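Long-range contacts in bifunctional pinoresinol-lariciresinol reductase 1 (Thuja plicata, PDB 1QYD), which catalyses the NADPH-dependent, enantioselective reduction of pinoresinol to lariciresinol and of lariciresinol to secoisolariciresinol in lignan biosynthesis: residues Tyr163-Leu171 and Arg269-Phe277; Pro178-Asp187 and Gln242-Ser250. All coordinates share one frame; numbering follows the deposited sequence.

Contact 1 of 2, residues Tyr163-Leu171 and Arg269-Phe277; sequences YFAGSLAQL and RCHLYQIFF
Phe164 and Ala169 meet the short helix 272-275 through apolar contacts. Ile275 CD1 lies over one face of the Phe164 ring, toward its rim, 4.1 Å from CZ. Leu272 CD1 reaches CE2 of the same ring at 3.9 Å. Ala169 CB approaches Phe276 CE2 at 3.7 Å. With chi1 trans (-178°), Leu272 directs its branch across to 163-171: CD1 goes to Phe164 and Ala169, CD2 to Leu171 CD2 at 3.8 Å. His271 is the N-cap residue of helix 272-275, and its carbonyl O accepts from both Gln274 N and Ile275 N. His271 probably binds substrate; its side chain is about 8 Å from that of Lys138, the probable proton acceptor. His271 CE1 sits at the edge of the Phe164 ring, 4.0 Å from CZ. Polar contact is slight. Arg269 NH2 gives a weak hydrogen bond to Leu171 O (3.4 Å, 142°), which lies at the guanidinium edge, near its plane. Leu171 CD2 is 3.6 Å from Arg269 NE and also lies at the Tyr273 ring edge. Cut back to an alanine, Leu171 would lose both methyls, which is likely to open a gap beside Leu272 CD2. Ser167 OG accepts from Ala169 N in an ST turn.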
ATOM      1  N   TYR A 163      -8.453  23.184   3.479  1.00 13.44           N
ATOM      2  CA  TYR A 163      -7.638  22.111   4.011  1.00 12.53           C
ATOM      3  C   TYR A 163      -6.348  22.709   4.533  1.00 18.23           C
ATOM      4  O   TYR A 163      -5.748  22.154   5.451  1.00 18.97           O
ATOM      5  CB  TYR A 163      -7.298  21.113   2.928  1.00 12.52           C
ATOM      6  CG  TYR A 163      -7.939  19.772   3.165  1.00 16.74           C
ATOM      7  CD1 TYR A 163      -7.480  18.944   4.184  1.00 23.72           C
ATOM      8  CD2 TYR A 163      -9.020  19.387   2.377  1.00 24.12           C
ATOM      9  CE1 TYR A 163      -8.117  17.726   4.418  1.00 32.89           C
ATOM     10  CE2 TYR A 163      -9.665  18.171   2.596  1.00 27.62           C
ATOM     11  CZ  TYR A 163      -9.201  17.361   3.617  1.00 32.29           C
ATOM     12  OH  TYR A 163      -9.821  16.169   3.836  1.00 32.81           O
ATOM     13  N   PHE A 164      -5.887  23.817   3.930  1.00 18.11           N
ATOM     14  CA  PHE A 164      -4.654  24.443   4.371  1.00 21.81           C
ATOM     15  C   PHE A 164      -4.861  25.869   4.852  1.00 21.58           C
ATOM     16  O   PHE A 164      -4.106  26.314   5.699  1.00 19.96           O
ATOM     17  CB  PHE A 164      -3.586  24.368   3.220  1.00 18.56           C
ATOM     18  CG  PHE A 164      -3.051  22.942   3.050  1.00 16.61           C
ATOM     19  CD1 PHE A 164      -3.538  22.115   2.021  1.00 19.22           C
ATOM     20  CD2 PHE A 164      -2.159  22.412   3.983  1.00 11.60           C
ATOM     21  CE1 PHE A 164      -3.151  20.775   1.940  1.00  5.45           C
ATOM     22  CE2 PHE A 164      -1.777  21.076   3.904  1.00  9.53           C
ATOM     23  CZ  PHE A 164      -2.276  20.262   2.886  1.00  8.54           C
ATOM     24  N   ALA A 165      -5.847  26.626   4.383  1.00 21.60           N
ATOM     25  CA  ALA A 165      -6.102  27.979   4.886  1.00 27.66           C
ATOM     26  C   ALA A 165      -7.133  28.041   6.000  1.00 30.68           C
ATOM     27  O   ALA A 165      -7.394  29.067   6.638  1.00 31.23           O
ATOM     28  CB  ALA A 165      -6.631  28.894   3.814  1.00 25.09           C
ATOM     29  N   GLY A 166      -7.802  26.894   6.137  1.00 34.36           N
ATOM     30  CA  GLY A 166      -8.775  26.664   7.185  1.00 27.57           C
ATOM     31  C   GLY A 166      -7.980  26.523   8.445  1.00 22.44           C
ATOM     32  O   GLY A 166      -8.048  27.374   9.310  1.00 20.15           O
ATOM     33  N   SER A 167      -7.144  25.490   8.423  1.00 17.81           N
ATOM     34  CA  SER A 167      -6.198  25.182   9.467  1.00 22.60           C
ATOM     35  C   SER A 167      -5.072  26.208   9.639  1.00 24.63           C
ATOM     36  O   SER A 167      -4.490  26.271  10.724  1.00 26.81           O
ATOM     37  CB  SER A 167      -5.587  23.837   9.170  1.00 19.43           C
ATOM     38  OG  SER A 167      -5.095  23.898   7.832  1.00 27.78           O
ATOM     39  N   LEU A 168      -4.798  26.991   8.569  1.00 24.29           N
ATOM     40  CA  LEU A 168      -3.666  27.917   8.372  1.00 24.23           C
ATOM     41  C   LEU A 168      -2.338  27.156   8.206  1.00 22.48           C
ATOM     42  O   LEU A 168      -1.254  27.729   8.144  1.00 27.44           O
ATOM     43  CB  LEU A 168      -3.578  28.921   9.541  1.00 17.86           C
ATOM     44  CG  LEU A 168      -3.703  30.426   9.273  1.00 15.97           C
ATOM     45  CD1 LEU A 168      -4.706  30.723   8.201  1.00  7.25           C
ATOM     46  CD2 LEU A 168      -4.123  31.114  10.566  1.00 11.46           C
ATOM     47  N   ALA A 169      -2.527  25.836   8.005  1.00 19.07           N
ATOM     48  CA  ALA A 169      -1.598  24.739   7.777  1.00 15.74           C
ATOM     49  C   ALA A 169      -1.002  24.074   9.021  1.00 18.03           C
ATOM     50  O   ALA A 169       0.129  23.565   9.028  1.00 14.90           O
ATOM     51  CB  ALA A 169      -0.483  25.234   6.862  1.00 15.74           C
ATOM     52  N   GLN A 170      -1.814  23.974  10.090  1.00 19.07           N
ATOM     53  CA  GLN A 170      -1.287  23.470  11.344  1.00 18.85           C
ATOM     54  C   GLN A 170      -1.400  22.000  11.636  1.00 21.05           C
ATOM     55  O   GLN A 170      -2.417  21.328  11.449  1.00 28.05           O
ATOM     56  CB  GLN A 170      -1.905  24.256  12.471  1.00 19.24           C
ATOM     57  CG  GLN A 170      -0.821  25.236  12.949  1.00 25.32           C
ATOM     58  CD  GLN A 170      -0.960  26.685  12.517  1.00 17.61           C
ATOM     59  OE1 GLN A 170      -0.108  27.289  11.876  1.00 25.51           O
ATOM     60  NE2 GLN A 170      -2.042  27.315  12.914  1.00 21.82           N
ATOM     61  N   LEU A 171      -0.245  21.575  12.142  1.00 23.03           N
ATOM     62  CA  LEU A 171       0.128  20.211  12.498  1.00 23.67           C
ATOM     63  C   LEU A 171      -0.834  19.452  13.379  1.00 24.18           C
ATOM     64  O   LEU A 171      -0.536  18.303  13.732  1.00 25.72           O
ATOM     65  CB  LEU A 171       1.497  20.155  13.246  1.00 28.59           C
ATOM     66  CG  LEU A 171       2.854  20.661  12.740  1.00 26.34           C
ATOM     67  CD1 LEU A 171       3.944  20.229  13.689  1.00 24.25           C
ATOM     68  CD2 LEU A 171       3.168  20.067  11.393  1.00 31.12           C
ATOM     69  N   ARG A 269       2.938  15.162   7.142  1.00 30.93           N
ATOM     70  CA  ARG A 269       4.197  15.868   7.334  1.00 33.78           C
ATOM     71  C   ARG A 269       5.068  15.293   6.215  1.00 34.34           C
ATOM     72  O   ARG A 269       4.988  14.092   5.987  1.00 37.73           O
ATOM     73  CB  ARG A 269       4.780  15.561   8.736  1.00 32.19           C
ATOM     74  CG  ARG A 269       3.978  16.224   9.875  1.00 28.35           C
ATOM     75  CD  ARG A 269       4.545  16.080  11.286  1.00 25.91           C
ATOM     76  NE  ARG A 269       3.570  16.568  12.272  1.00 27.52           N
ATOM     77  CZ  ARG A 269       3.166  15.845  13.340  1.00 26.56           C
ATOM     78  NH1 ARG A 269       3.640  14.619  13.600  1.00 34.45           N
ATOM     79  NH2 ARG A 269       2.193  16.295  14.131  1.00 24.52           N
ATOM     80  N   CYS A 270       5.858  16.061   5.463  1.00 31.92           N
ATOM     81  CA  CYS A 270       6.647  15.636   4.294  1.00 34.18           C
ATOM     82  C   CYS A 270       5.741  15.394   3.120  1.00 35.18           C
ATOM     83  O   CYS A 270       5.607  14.338   2.502  1.00 42.45           O
ATOM     84  CB  CYS A 270       7.500  14.343   4.488  1.00 31.23           C
ATOM     85  SG  CYS A 270       6.741  12.708   4.595  1.00 24.49           S
ATOM     86  N   HIS A 271       5.163  16.554   2.857  1.00 33.33           N
ATOM     87  CA  HIS A 271       4.138  16.826   1.871  1.00 32.55           C
ATOM     88  C   HIS A 271       3.945  18.257   2.298  1.00 30.09           C
ATOM     89  O   HIS A 271       4.267  19.184   1.577  1.00 30.00           O
ATOM     90  CB  HIS A 271       2.954  15.890   2.150  1.00 36.05           C
ATOM     91  CG  HIS A 271       1.541  16.361   1.896  1.00 38.86           C
ATOM     92  ND1 HIS A 271       0.551  16.218   2.765  1.00 42.13           N
ATOM     93  CD2 HIS A 271       1.061  16.962   0.762  1.00 44.24           C
ATOM     94  CE1 HIS A 271      -0.515  16.711   2.186  1.00 47.55           C
ATOM     95  NE2 HIS A 271      -0.210  17.158   0.983  1.00 46.39           N
ATOM     96  N   LEU A 272       3.529  18.450   3.541  1.00 28.40           N
ATOM     97  CA  LEU A 272       3.471  19.758   4.156  1.00 23.61           C
ATOM     98  C   LEU A 272       4.882  20.314   4.253  1.00 22.86           C
ATOM     99  O   LEU A 272       5.103  21.515   4.387  1.00 25.82           O
ATOM    100  CB  LEU A 272       2.875  19.571   5.503  1.00 19.53           C
ATOM    101  CG  LEU A 272       2.618  20.718   6.406  1.00 11.57           C
ATOM    102  CD1 LEU A 272       1.555  21.624   5.850  1.00  9.26           C
ATOM    103  CD2 LEU A 272       2.153  20.142   7.721  1.00 14.01           C
ATOM    104  N   TYR A 273       5.843  19.394   4.207  1.00 22.14           N
ATOM    105  CA  TYR A 273       7.237  19.734   4.209  1.00 24.31           C
ATOM    106  C   TYR A 273       7.753  19.859   2.774  1.00 22.30           C
ATOM    107  O   TYR A 273       8.793  20.467   2.552  1.00 24.73           O
ATOM    108  CB  TYR A 273       7.959  18.663   5.057  1.00 31.35           C
ATOM    109  CG  TYR A 273       7.723  18.837   6.584  1.00 44.99           C
ATOM    110  CD1 TYR A 273       8.815  19.069   7.441  1.00 47.94           C
ATOM    111  CD2 TYR A 273       6.439  18.834   7.161  1.00 49.52           C
ATOM    112  CE1 TYR A 273       8.642  19.294   8.815  1.00 48.89           C
ATOM    113  CE2 TYR A 273       6.253  19.062   8.535  1.00 49.74           C
ATOM    114  CZ  TYR A 273       7.358  19.294   9.356  1.00 51.02           C
ATOM    115  OH  TYR A 273       7.188  19.553  10.711  1.00 57.24           O
ATOM    116  N   GLN A 274       7.052  19.363   1.747  1.00 18.44           N
ATOM    117  CA  GLN A 274       7.434  19.583   0.355  1.00  9.92           C
ATOM    118  C   GLN A 274       6.790  20.883  -0.092  1.00 13.71           C
ATOM    119  O   GLN A 274       7.380  21.592  -0.893  1.00 16.56           O
ATOM    120  CB  GLN A 274       6.921  18.488  -0.549  1.00 11.59           C
ATOM    121  CG  GLN A 274       7.027  17.050  -0.049  1.00 14.39           C
ATOM    122  CD  GLN A 274       8.383  16.358  -0.008  1.00 17.52           C
ATOM    123  OE1 GLN A 274       9.347  16.679  -0.712  1.00 28.15           O
ATOM    124  NE2 GLN A 274       8.458  15.325   0.823  1.00 19.61           N
ATOM    125  N   ILE A 275       5.559  21.196   0.361  1.00 18.36           N
ATOM    126  CA  ILE A 275       4.843  22.470   0.168  1.00 19.01           C
ATOM    127  C   ILE A 275       5.587  23.720   0.762  1.00 21.64           C
ATOM    128  O   ILE A 275       5.904  24.694   0.063  1.00 17.89           O
ATOM    129  CB  ILE A 275       3.416  22.379   0.826  1.00 10.70           C
ATOM    130  CG1 ILE A 275       2.568  21.338   0.182  1.00 15.30           C
ATOM    131  CG2 ILE A 275       2.641  23.660   0.618  1.00 10.50           C
ATOM    132  CD1 ILE A 275       1.234  21.167   0.946  1.00 14.71           C
ATOM    133  N   PHE A 276       5.869  23.724   2.081  1.00 24.58           N
ATOM    134  CA  PHE A 276       6.463  24.877   2.760  1.00 25.33           C
ATOM    135  C   PHE A 276       7.901  24.635   3.260  1.00 28.69           C
ATOM    136  O   PHE A 276       8.154  24.794   4.460  1.00 33.70           O
ATOM    137  CB  PHE A 276       5.563  25.308   3.979  1.00 18.77           C
ATOM    138  CG  PHE A 276       4.042  25.425   3.794  1.00  7.80           C
ATOM    139  CD1 PHE A 276       3.493  26.526   3.157  1.00  3.19           C
ATOM    140  CD2 PHE A 276       3.196  24.410   4.273  1.00 12.36           C
ATOM    141  CE1 PHE A 276       2.107  26.617   2.997  1.00  2.00           C
ATOM    142  CE2 PHE A 276       1.807  24.496   4.114  1.00  4.60           C
ATOM    143  CZ  PHE A 276       1.260  25.606   3.474  1.00 12.44           C
ATOM    144  N   PHE A 277       8.853  24.230   2.386  1.00 27.63           N
ATOM    145  CA  PHE A 277      10.284  24.055   2.669  1.00 23.66           C
ATOM    146  C   PHE A 277      11.141  23.854   1.426  1.00 26.72           C
ATOM    147  O   PHE A 277      12.204  24.485   1.316  1.00 30.29           O
ATOM    148  CB  PHE A 277      10.631  22.852   3.518  1.00 18.24           C
ATOM    149  CG  PHE A 277      10.535  23.063   5.011  1.00 19.65           C
ATOM    150  CD1 PHE A 277       9.633  22.287   5.757  1.00 16.41           C
ATOM    151  CD2 PHE A 277      11.324  24.041   5.631  1.00 19.96           C
ATOM    152  CE1 PHE A 277       9.512  22.492   7.125  1.00 11.45           C
ATOM    153  CE2 PHE A 277      11.194  24.233   7.008  1.00 17.50           C
ATOM    154  CZ  PHE A 277      10.290  23.463   7.750  1.00 19.70           C
TER

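Contact 2 of 2, residues Pro178-Asp187 and Gln242-Ser250; sequences PRDKVLIYGD and QNLDKIYIS
Asp245 N donates to Asp180 O over 2.8 Å. The bond is nearly straight (169°), and the donor lies close to the line of the C=O bond. Further along, Ile247 N makes a weak hydrogen bond to Val182 O. Two more backbone approaches, Ile249 N to Ile184 O and Gly186 N to Ile249 O, are short and bent, and are weak and doubtful as bonds. Ile184 and Tyr248 lie alongside each other. Ile184 CB sits over one face of the Tyr248 ring in a CH-pi contact, 4.2 Å from the centroid. The edge of this ring faces the carbonyls of Gly186 and Asp187; CE2 is 3.4 Å from Asp187 O. Ile249 CG2 takes the position between backbone N and carbonyl carbon (CG1 chi1 -155°), where it meets Tyr185 CD2 at 3.5 Å and Leu183 CD2 at 3.7 Å. The Val182 and Leu244 side chains cross at about a right angle, with CG1 3.7 Å from CD2. Near the start of both segments, Gln242 OE1 lies in plane at the edge of the Arg179 guanidinium; the two planes are 19° apart. Lys246 NZ bonds Leu244 O at 3.3 Å from above the carbonyl plane, and it also makes a salt bridge to Glu237. Val182, Ile184 and Leu244 pack on helix 229-241. The arrangement is a short, weakly bonded parallel strand pair (181-182 with 245-246), backed by that helix and separate from the five-stranded parallel sheet of the NADP-binding Rossmann fold.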
ATOM      1  N   PRO A 178      -6.532  29.063  14.109  1.00 42.62           N
ATOM      2  CA  PRO A 178      -6.439  29.110  15.561  1.00 47.27           C
ATOM      3  C   PRO A 178      -6.124  30.453  16.196  1.00 49.33           C
ATOM      4  O   PRO A 178      -5.326  31.220  15.665  1.00 50.40           O
ATOM      5  CB  PRO A 178      -5.404  28.048  15.875  1.00 49.75           C
ATOM      6  CG  PRO A 178      -4.440  28.191  14.732  1.00 44.34           C
ATOM      7  CD  PRO A 178      -5.391  28.340  13.556  1.00 46.37           C
ATOM      8  N   ARG A 179      -6.770  30.736  17.335  1.00 52.02           N
ATOM      9  CA  ARG A 179      -6.434  31.896  18.148  1.00 52.39           C
ATOM     10  C   ARG A 179      -5.160  31.593  18.964  1.00 52.15           C
ATOM     11  O   ARG A 179      -4.820  30.427  19.249  1.00 48.43           O
ATOM     12  CB  ARG A 179      -7.604  32.229  19.087  1.00 53.66           C
ATOM     13  CG  ARG A 179      -7.409  33.598  19.766  1.00 53.80           C
ATOM     14  CD  ARG A 179      -8.602  34.110  20.558  1.00 50.44           C
ATOM     15  NE  ARG A 179      -9.675  34.551  19.686  1.00 43.21           N
ATOM     16  CZ  ARG A 179     -10.956  34.365  20.011  1.00 43.43           C
ATOM     17  NH1 ARG A 179     -11.300  33.768  21.152  1.00 41.35           N
ATOM     18  NH2 ARG A 179     -11.909  34.786  19.182  1.00 43.73           N
ATOM     19  N   ASP A 180      -4.465  32.706  19.297  1.00 50.67           N
ATOM     20  CA  ASP A 180      -3.192  32.821  20.025  1.00 46.98           C
ATOM     21  C   ASP A 180      -1.982  32.439  19.179  1.00 43.27           C
ATOM     22  O   ASP A 180      -1.305  33.357  18.731  1.00 47.26           O
ATOM     23  CB  ASP A 180      -3.120  31.946  21.324  1.00 49.80           C
ATOM     24  CG  ASP A 180      -4.028  32.308  22.502  1.00 50.34           C
ATOM     25  OD1 ASP A 180      -3.519  32.489  23.611  1.00 45.91           O
ATOM     26  OD2 ASP A 180      -5.246  32.379  22.316  1.00 52.59           O
ATOM     27  N   LYS A 181      -1.678  31.155  18.903  1.00 38.84           N
ATOM     28  CA  LYS A 181      -0.488  30.733  18.161  1.00 35.56           C
ATOM     29  C   LYS A 181      -0.727  30.343  16.721  1.00 35.71           C
ATOM     30  O   LYS A 181      -1.863  30.192  16.270  1.00 37.10           O
ATOM     31  CB  LYS A 181       0.171  29.510  18.744  1.00 35.66           C
ATOM     32  CG  LYS A 181       0.657  29.562  20.163  1.00 42.96           C
ATOM     33  CD  LYS A 181       0.411  28.167  20.734  1.00 41.69           C
ATOM     34  CE  LYS A 181      -1.080  27.965  21.017  1.00 36.46           C
ATOM     35  NZ  LYS A 181      -1.267  26.641  21.575  1.00 38.52           N
ATOM     36  N   VAL A 182       0.417  30.163  16.049  1.00 30.97           N
ATOM     37  CA  VAL A 182       0.520  29.608  14.715  1.00 32.04           C
ATOM     38  C   VAL A 182       1.947  29.134  14.595  1.00 28.73           C
ATOM     39  O   VAL A 182       2.883  29.879  14.889  1.00 31.89           O
ATOM     40  CB  VAL A 182       0.296  30.596  13.512  1.00 37.67           C
ATOM     41  CG1 VAL A 182      -1.181  30.615  13.138  1.00 39.31           C
ATOM     42  CG2 VAL A 182       0.788  31.994  13.854  1.00 41.45           C
ATOM     43  N   LEU A 183       2.123  27.872  14.206  1.00 25.64           N
ATOM     44  CA  LEU A 183       3.446  27.329  13.953  1.00 24.36           C
ATOM     45  C   LEU A 183       3.784  27.688  12.499  1.00 25.40           C
ATOM     46  O   LEU A 183       2.933  27.500  11.621  1.00 20.36           O
ATOM     47  CB  LEU A 183       3.386  25.817  14.188  1.00 23.35           C
ATOM     48  CG  LEU A 183       4.637  24.972  14.579  1.00 29.55           C
ATOM     49  CD1 LEU A 183       4.331  24.143  15.837  1.00 22.65           C
ATOM     50  CD2 LEU A 183       4.986  23.966  13.489  1.00 24.43           C
ATOM     51  N   ILE A 184       4.955  28.319  12.225  1.00 25.19           N
ATOM     52  CA  ILE A 184       5.373  28.617  10.849  1.00 25.21           C
ATOM     53  C   ILE A 184       6.572  27.753  10.465  1.00 26.70           C
ATOM     54  O   ILE A 184       7.420  27.353  11.256  1.00 26.86           O
ATOM     55  CB  ILE A 184       5.743  30.138  10.636  1.00 22.93           C
ATOM     56  CG1 ILE A 184       4.554  31.057  10.879  1.00 19.57           C
ATOM     57  CG2 ILE A 184       6.151  30.361   9.185  1.00 26.50           C
ATOM     58  CD1 ILE A 184       4.697  32.489  10.310  1.00  9.51           C
ATOM     59  N   TYR A 185       6.621  27.405   9.191  1.00 27.17           N
ATOM     60  CA  TYR A 185       7.636  26.510   8.717  1.00 26.81           C
ATOM     61  C   TYR A 185       8.763  27.332   8.136  1.00 26.33           C
ATOM     62  O   TYR A 185       8.732  27.895   7.041  1.00 30.62           O
ATOM     63  CB  TYR A 185       6.966  25.563   7.711  1.00 21.74           C
ATOM     64  CG  TYR A 185       5.798  24.843   8.398  1.00 20.61           C
ATOM     65  CD1 TYR A 185       4.478  25.151   8.037  1.00 20.31           C
ATOM     66  CD2 TYR A 185       6.048  23.941   9.441  1.00 12.90           C
ATOM     67  CE1 TYR A 185       3.410  24.587   8.731  1.00 13.79           C
ATOM     68  CE2 TYR A 185       4.994  23.362  10.124  1.00  9.91           C
ATOM     69  CZ  TYR A 185       3.687  23.700   9.774  1.00 16.17           C
ATOM     70  OH  TYR A 185       2.641  23.220  10.536  1.00 18.05           O
ATOM     71  N   GLY A 186       9.729  27.465   9.030  1.00 22.58           N
ATOM     72  CA  GLY A 186      10.984  28.121   8.727  1.00 26.32           C
ATOM     73  C   GLY A 186      10.877  29.621   8.769  1.00 28.19           C
ATOM     74  O   GLY A 186      10.953  30.278   9.813  1.00 33.63           O
ATOM     75  N   ASP A 187      10.731  30.104   7.547  1.00 27.49           N
ATOM     76  CA  ASP A 187      10.591  31.516   7.271  1.00 29.24           C
ATOM     77  C   ASP A 187       9.133  31.833   7.042  1.00 24.43           C
ATOM     78  O   ASP A 187       8.609  32.807   7.564  1.00 25.73           O
ATOM     79  CB  ASP A 187      11.431  31.879   6.024  1.00 33.43           C
ATOM     80  CG  ASP A 187      11.314  31.002   4.759  1.00 40.53           C
ATOM     81  OD1 ASP A 187      11.862  31.411   3.735  1.00 45.93           O
ATOM     82  OD2 ASP A 187      10.710  29.922   4.769  1.00 42.07           O
ATOM     83  N   GLN A 242      -6.680  40.512  14.592  1.00 40.32           N
ATOM     84  CA  GLN A 242      -5.863  40.081  15.705  1.00 43.73           C
ATOM     85  C   GLN A 242      -4.536  39.580  15.204  1.00 42.15           C
ATOM     86  O   GLN A 242      -4.441  38.943  14.159  1.00 43.86           O
ATOM     87  CB  GLN A 242      -6.574  38.975  16.517  1.00 46.99           C
ATOM     88  CG  GLN A 242      -6.890  37.641  15.860  1.00 50.09           C
ATOM     89  CD  GLN A 242      -7.787  36.784  16.735  1.00 53.32           C
ATOM     90  OE1 GLN A 242      -9.017  36.892  16.713  1.00 52.76           O
ATOM     91  NE2 GLN A 242      -7.169  35.917  17.535  1.00 52.40           N
ATOM     92  N   ASN A 243      -3.502  39.946  15.951  1.00 40.21           N
ATOM     93  CA  ASN A 243      -2.158  39.499  15.655  1.00 41.10           C
ATOM     94  C   ASN A 243      -1.767  38.328  16.567  1.00 41.59           C
ATOM     95  O   ASN A 243      -1.711  38.399  17.802  1.00 47.41           O
ATOM     96  CB  ASN A 243      -1.186  40.667  15.835  1.00 38.38           C
ATOM     97  CG  ASN A 243       0.216  40.442  15.272  1.00 34.62           C
ATOM     98  OD1 ASN A 243       0.629  41.189  14.387  1.00 33.34           O
ATOM     99  ND2 ASN A 243       1.009  39.462  15.726  1.00 31.10           N
ATOM    100  N   LEU A 244      -1.504  37.216  15.882  1.00 37.72           N
ATOM    101  CA  LEU A 244      -1.060  35.986  16.482  1.00 29.33           C
ATOM    102  C   LEU A 244       0.420  35.990  16.874  1.00 28.45           C
ATOM    103  O   LEU A 244       1.250  36.813  16.484  1.00 21.42           O
ATOM    104  CB  LEU A 244      -1.374  34.898  15.490  1.00 25.87           C
ATOM    105  CG  LEU A 244      -2.744  34.223  15.361  1.00 28.36           C
ATOM    106  CD1 LEU A 244      -3.918  35.101  15.715  1.00 28.24           C
ATOM    107  CD2 LEU A 244      -2.832  33.792  13.908  1.00 31.64           C
ATOM    108  N   ASP A 245       0.690  35.010  17.728  1.00 29.83           N
ATOM    109  CA  ASP A 245       1.981  34.791  18.318  1.00 33.81           C
ATOM    110  C   ASP A 245       2.650  33.564  17.717  1.00 34.14           C
ATOM    111  O   ASP A 245       2.475  32.386  18.037  1.00 32.41           O
ATOM    112  CB  ASP A 245       1.783  34.669  19.829  1.00 39.90           C
ATOM    113  CG  ASP A 245       1.390  35.984  20.499  1.00 42.15           C
ATOM    114  OD1 ASP A 245       0.225  36.384  20.444  1.00 43.75           O
ATOM    115  OD2 ASP A 245       2.267  36.609  21.082  1.00 47.21           O
ATOM    116  N   LYS A 246       3.468  34.038  16.789  1.00 33.39           N
ATOM    117  CA  LYS A 246       4.331  33.286  15.901  1.00 35.93           C
ATOM    118  C   LYS A 246       5.496  32.561  16.550  1.00 36.75           C
ATOM    119  O   LYS A 246       6.122  33.079  17.472  1.00 40.91           O
ATOM    120  CB  LYS A 246       4.828  34.258  14.844  1.00 32.63           C
ATOM    121  CG  LYS A 246       3.630  34.834  14.124  1.00 25.28           C
ATOM    122  CD  LYS A 246       4.069  35.803  13.071  1.00 28.95           C
ATOM    123  CE  LYS A 246       3.284  37.092  13.240  1.00 27.74           C
ATOM    124  NZ  LYS A 246       1.860  36.829  13.261  1.00 25.37           N
ATOM    125  N   ILE A 247       5.812  31.357  16.049  1.00 37.47           N
ATOM    126  CA  ILE A 247       6.825  30.514  16.675  1.00 38.81           C
ATOM    127  C   ILE A 247       7.988  30.136  15.742  1.00 39.88           C
ATOM    128  O   ILE A 247       9.154  30.341  16.110  1.00 41.67           O
ATOM    129  CB  ILE A 247       6.145  29.219  17.229  1.00 38.61           C
ATOM    130  CG1 ILE A 247       4.708  29.412  17.757  1.00 35.57           C
ATOM    131  CG2 ILE A 247       7.019  28.752  18.382  1.00 37.46           C
ATOM    132  CD1 ILE A 247       4.476  30.156  19.089  1.00 37.69           C
ATOM    133  N   TYR A 248       7.678  29.642  14.518  1.00 36.34           N
ATOM    134  CA  TYR A 248       8.588  29.200  13.448  1.00 33.59           C
ATOM    135  C   TYR A 248       9.366  27.916  13.761  1.00 37.10           C
ATOM    136  O   TYR A 248       9.794  27.684  14.894  1.00 41.41           O
ATOM    137  CB  TYR A 248       9.617  30.296  13.062  1.00 29.87           C
ATOM    138  CG  TYR A 248       9.036  31.641  12.599  1.00 25.45           C
ATOM    139  CD1 TYR A 248       8.433  32.470  13.541  1.00 28.91           C
ATOM    140  CD2 TYR A 248       9.069  32.070  11.266  1.00 24.47           C
ATOM    141  CE1 TYR A 248       7.866  33.694  13.183  1.00 27.24           C
ATOM    142  CE2 TYR A 248       8.500  33.304  10.889  1.00 23.61           C
ATOM    143  CZ  TYR A 248       7.899  34.106  11.864  1.00 22.09           C
ATOM    144  OH  TYR A 248       7.306  35.319  11.577  1.00 28.04           O
ATOM    145  N   ILE A 249       9.551  27.028  12.764  1.00 36.75           N
ATOM    146  CA  ILE A 249      10.204  25.733  12.949  1.00 32.89           C
ATOM    147  C   ILE A 249      11.043  25.330  11.734  1.00 31.55           C
ATOM    148  O   ILE A 249      10.794  25.878  10.676  1.00 27.76           O
ATOM    149  CB  ILE A 249       9.072  24.737  13.278  1.00 29.99           C
ATOM    150  CG1 ILE A 249       9.700  23.616  14.053  1.00 31.19           C
ATOM    151  CG2 ILE A 249       8.360  24.216  12.036  1.00 36.44           C
ATOM    152  CD1 ILE A 249       8.690  22.697  14.760  1.00 41.12           C
ATOM    153  N   SER A 250      11.985  24.372  11.762  1.00 32.89           N
ATOM    154  CA  SER A 250      12.911  24.103  10.648  1.00 35.55           C
ATOM    155  C   SER A 250      13.097  22.652  10.180  1.00 41.15           C
ATOM    156  O   SER A 250      12.442  21.761  10.714  1.00 40.58           O
ATOM    157  CB  SER A 250      14.268  24.675  11.033  1.00 34.89           C
ATOM    158  OG  SER A 250      14.726  24.141  12.274  1.00 34.42           O
TER

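Overall arrangement
The centre of contact 1 lies about 15 Å from the centre of the chain, that of contact 2 about 26 Å. Contact 1 has no exposed residue among those that touch; contact 2 mixes buried and exposed ones. The chemistry follows. Contact 1 joins the helix at 163-164 and the loop after it to helix 272-275, mostly by apolar side chains near the probable substrate site. Contact 2 combines backbone bonds with apolar side chains on helix 229-241 and charged groups at the surface. The two touch directly: Tyr185 OH probably bonds Ala169 O at 2.9 Å, and Gln170 packs on Pro178. Helix 229-241 touches both contacts.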